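Local coordinates for Galactose/N-acetylgalactosamine-binding lectin CEL-III (Cucumaria echinata, PDB 2Z48), which binds galactose and N-acetylgalactosamine in a calcium-dependent, C-type lectin-like manner through ricin-type beta-trefoil domains and lyses red blood cells, at residues Gly31-Thr35 with Gly127-Ile131; Gly117-Asp121 with Gly132-Cys136. All coordinates share one frame. Residue numbers count along the deposited sequence, not the author numbering.

The two interactions lie about 13 Å apart between their centres, in the first beta-trefoil of the lectin, and meet at strand 131-134. Ile131 of this strand belongs to interaction 1 and the next residues form one arm of the hairpin in interaction 2; Ile131 CG2 packs 3.6 Å from Leu120 CD1. Both contacts are partly buried. Interaction 1 bridges segments 92 residues apart, in different repeats of the trefoil, with three hydrogen bonds and a magnesium ion. Interaction 2 is local, within one hairpin, where regular backbone pairing is reinforced by a disulfide and a salt bridge, and its calcium ion holds a bound sugar.

Interaction 1: residues Gly31-Thr35 with Gly127-Ile131; sequences GNIAT and GTGDI. With MG (magnesium ion), chain N.
Gly31-Thr35 runs as an extended strand beside the Gly127-Ile131 loop, which turns into a strand at its end. Gly31 leads into Asn32, whose t rotamer (chi1 -169°) brings OD1 to the magnesium ion at 2.2 Å. Ile33 O binds the same ion at 2.3 Å and also accepts a hydrogen bond from Ile131 N (3.2 Å), while Ile131 O lies 2.5 Å from the metal; Ile33 CG2 packs 3.9 Å from Ile131 CD1. Ala34 forms a single backbone bridge with Asp130, and Ala34 CB sits 3.5 Å from Gly129 O. At Thr35, N donates to Gly129 O (3.0 Å), and the p rotamer (chi1 65°) lets OG1 accept from Gly129 N (2.9 Å). Water 1, 2.3 Å from the ion, joins Asn72 OD1 and Val73 O in completing six ligands. Segments from three sequence repeats thus converge on one metal, an arrangement consistent with the pseudo-threefold symmetry of a ricin-type beta-trefoil.

Interaction 2: residues Gly117-Asp121 with Gly132-Cys136; sequences GKCLD and GVYDC. With CA (calcium ion), chain J; NGA (2-acetamido-2-deoxy-beta-D-galactopyranose), chain D.
This beta hairpin carries one of the calcium-dependent N-acetylgalactosamine sites of the lectin. Strands 119-121 and 132-134 are antiparallel but strongly twisted, their axes 4.4 Å apart at closest approach with 127° between directions. Cys119 and Tyr134 form a hydrogen-bonded pair (Cys119 N to Tyr134 O 2.8 Å, Tyr134 N to Cys119 O 2.9 Å), as do Asp121 and Gly132 (Asp121 N to Gly132 O 2.8 Å, Gly132 N to Asp121 O 3.1 Å); between them Leu120 faces Val133 in a non-hydrogen-bonded pair. Leu120 and Val133 point to one face of the sheet; Cys119, Asp121 and Tyr134 point to the other. Beyond the pairing, a disulfide (Cys119 SG to Cys136 SG 2.1 Å, chi3 104°) ties the open end, where water 2 links Gly117 O to Cys136 N. Lys118 NZ makes a long salt bridge to Asp135 OD2 (3.5 Å), and Asn70 hydrogen-bonds both charged groups. In its t rotamer (chi1 172°) Asp121 sets OD1 2.4 Å from calcium, and this oxygen also accepts a hydrogen bond from Gln142 NE2; Asp121 OD2 lies 2.7 Å from sugar O4. Sugar O3 and O4 bind the ion at 2.5 and 2.6 Å, and sugar C5 lies over one Tyr134 ring face, 3.6 Å from CE1. Water 3, Ile122, Gly124 and Asp141 complete the shell. Direct coordination of sugar hydroxyls by calcium is the C-type lectin mode, here built into a ricin-type beta-trefoil.

Interaction 1: residues Gly31-Thr35 with Gly127-Ile131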
# COMPACT_ATOMS: atom_id res chain seq x y z
N GLY A 31 -18.60 10.49 -2.22
CA GLY A 31 -19.13 11.48 -1.30
C GLY A 31 -18.10 12.51 -0.95
O GLY A 31 -17.02 12.55 -1.53
N ASN A 32 -18.43 13.36 0.02
CA ASN A 32 -17.57 14.46 0.36
C ASN A 32 -16.22 13.95 0.88
O ASN A 32 -16.14 12.85 1.41
CB ASN A 32 -18.24 15.35 1.41
CG ASN A 32 -17.50 16.66 1.60
OD1 ASN A 32 -16.99 17.26 0.64
ND2 ASN A 32 -17.41 17.10 2.85
N ILE A 33 -15.20 14.78 0.69
CA ILE A 33 -13.84 14.53 1.16
C ILE A 33 -13.47 15.54 2.25
O ILE A 33 -13.70 16.74 2.11
CB ILE A 33 -12.85 14.55 -0.03
CG1 ILE A 33 -13.13 13.37 -0.96
CG2 ILE A 33 -11.41 14.45 0.47
CD1 ILE A 33 -12.39 13.42 -2.32
N ALA A 34 -12.92 15.03 3.35
CA ALA A 34 -12.50 15.85 4.48
C ALA A 34 -11.42 15.08 5.24
O ALA A 34 -11.10 13.95 4.88
CB ALA A 34 -13.68 16.17 5.39
N THR A 35 -10.84 15.67 6.27
CA THR A 35 -9.88 14.90 7.05
C THR A 35 -10.61 13.96 8.01
O THR A 35 -11.75 14.21 8.39
CB THR A 35 -8.88 15.79 7.80
OG1 THR A 35 -9.58 16.57 8.77
CG2 THR A 35 -8.16 16.71 6.81
N GLY A 127 -5.03 21.85 9.64
CA GLY A 127 -4.94 20.54 9.00
C GLY A 127 -6.07 19.60 9.35
O GLY A 127 -5.98 18.41 9.12
N THR A 128 -7.15 20.12 9.94
CA THR A 128 -8.35 19.30 10.13
C THR A 128 -9.57 20.05 9.61
O THR A 128 -9.64 21.27 9.74
CB THR A 128 -8.57 18.94 11.62
OG1 THR A 128 -8.83 20.15 12.34
CG2 THR A 128 -7.32 18.22 12.22
N GLY A 129 -10.50 19.30 9.00
CA GLY A 129 -11.76 19.86 8.53
C GLY A 129 -12.05 19.55 7.08
O GLY A 129 -11.44 18.65 6.48
N ASP A 130 -12.99 20.30 6.50
CA ASP A 130 -13.44 20.05 5.14
C ASP A 130 -12.34 20.28 4.14
O ASP A 130 -11.51 21.16 4.32
CB ASP A 130 -14.58 21.01 4.79
CG ASP A 130 -15.84 20.73 5.58
OD1 ASP A 130 -15.95 19.65 6.21
OD2 ASP A 130 -16.74 21.62 5.56
N ILE A 131 -12.39 19.51 3.05
CA ILE A 131 -11.40 19.62 1.98
C ILE A 131 -12.04 20.14 0.68
O ILE A 131 -13.05 19.60 0.21
CB ILE A 131 -10.65 18.26 1.73
CG1 ILE A 131 -9.63 18.00 2.86
CG2 ILE A 131 -9.90 18.27 0.36
CD1 ILE A 131 -9.17 16.50 2.95
MG MG N . -14.97 18.20 0.79
O HOH W 1 -15.59 18.97 2.89

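Interaction 2: residues Gly117-Asp121 with Gly132-Cys136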
# COMPACT_ATOMS: atom_id res chain seq x y z
N GLY A 117 -5.68 25.66 -11.33
CA GLY A 117 -4.41 26.03 -10.71
C GLY A 117 -4.55 26.20 -9.19
O GLY A 117 -3.66 26.73 -8.53
N LYS A 118 -5.68 25.75 -8.64
CA LYS A 118 -5.87 25.87 -7.18
C LYS A 118 -5.35 24.64 -6.44
O LYS A 118 -5.31 23.53 -7.00
CB LYS A 118 -7.33 26.14 -6.85
CG LYS A 118 -7.77 27.50 -7.34
CD LYS A 118 -9.22 27.77 -7.05
CE LYS A 118 -9.60 29.22 -7.45
NZ LYS A 118 -8.80 30.29 -6.74
N CYS A 119 -4.94 24.86 -5.19
CA CYS A 119 -4.39 23.79 -4.37
C CYS A 119 -5.48 23.03 -3.64
O CYS A 119 -6.40 23.64 -3.07
CB CYS A 119 -3.44 24.36 -3.32
SG CYS A 119 -1.74 24.65 -3.81
N LEU A 120 -5.36 21.70 -3.61
CA LEU A 120 -6.10 20.91 -2.65
C LEU A 120 -5.84 21.49 -1.25
O LEU A 120 -4.71 21.75 -0.87
CB LEU A 120 -5.66 19.45 -2.69
CG LEU A 120 -6.55 18.45 -1.96
CD1 LEU A 120 -7.92 18.27 -2.64
CD2 LEU A 120 -5.80 17.11 -1.85
N ASP A 121 -6.91 21.70 -0.50
CA ASP A 121 -6.83 22.53 0.69
C ASP A 121 -7.69 21.97 1.81
O ASP A 121 -8.71 21.33 1.58
CB ASP A 121 -7.28 23.95 0.32
CG ASP A 121 -7.43 24.84 1.53
OD1 ASP A 121 -6.39 25.21 2.15
OD2 ASP A 121 -8.58 25.19 1.84
N GLY A 132 -11.46 21.21 0.16
CA GLY A 132 -11.79 21.73 -1.16
C GLY A 132 -10.55 22.13 -1.90
O GLY A 132 -9.45 21.58 -1.66
N VAL A 133 -10.71 23.07 -2.84
CA VAL A 133 -9.60 23.70 -3.52
C VAL A 133 -9.62 25.19 -3.19
O VAL A 133 -10.71 25.80 -3.06
CB VAL A 133 -9.60 23.48 -5.07
CG1 VAL A 133 -9.41 22.00 -5.42
CG2 VAL A 133 -10.89 24.01 -5.72
N TYR A 134 -8.44 25.77 -3.05
CA TYR A 134 -8.28 27.15 -2.63
C TYR A 134 -7.02 27.70 -3.27
O TYR A 134 -6.16 26.92 -3.74
CB TYR A 134 -8.15 27.20 -1.10
CG TYR A 134 -8.29 28.58 -0.49
CD1 TYR A 134 -9.54 29.19 -0.37
CD2 TYR A 134 -7.17 29.26 0.00
CE1 TYR A 134 -9.67 30.45 0.20
CE2 TYR A 134 -7.29 30.54 0.57
CZ TYR A 134 -8.55 31.11 0.67
OH TYR A 134 -8.69 32.35 1.23
N ASP A 135 -6.91 29.02 -3.30
CA ASP A 135 -5.69 29.70 -3.71
C ASP A 135 -4.53 29.00 -3.00
O ASP A 135 -4.63 28.71 -1.81
CB ASP A 135 -5.73 31.20 -3.33
CG ASP A 135 -6.95 31.95 -3.91
OD1 ASP A 135 -6.74 32.88 -4.74
OD2 ASP A 135 -8.11 31.63 -3.54
N CYS A 136 -3.47 28.68 -3.73
CA CYS A 136 -2.28 28.12 -3.11
C CYS A 136 -1.64 29.17 -2.22
O CYS A 136 -1.15 30.18 -2.71
CB CYS A 136 -1.28 27.67 -4.17
SG CYS A 136 -1.87 26.24 -5.11
CA CA J . -6.16 25.88 4.45
C1 NGA D . -9.01 30.12 5.32
C2 NGA D . -7.63 29.47 5.34
C3 NGA D . -7.26 29.03 3.91
C4 NGA D . -8.36 28.16 3.28
C5 NGA D . -9.71 28.86 3.41
C6 NGA D . -10.85 28.02 2.85
C7 NGA D . -6.12 30.49 6.97
C8 NGA D . -5.12 31.58 7.22
N2 NGA D . -6.65 30.47 5.74
O1 NGA D . -9.42 30.45 6.65
O3 NGA D . -6.05 28.27 3.93
O4 NGA D . -8.46 26.89 3.94
O5 NGA D . -9.94 29.17 4.79
O6 NGA D . -12.07 28.74 3.09
O7 NGA D . -6.45 29.68 7.84
O HOH W 2 -3.43 29.21 -6.72
O HOH W 3 -3.88 26.37 3.74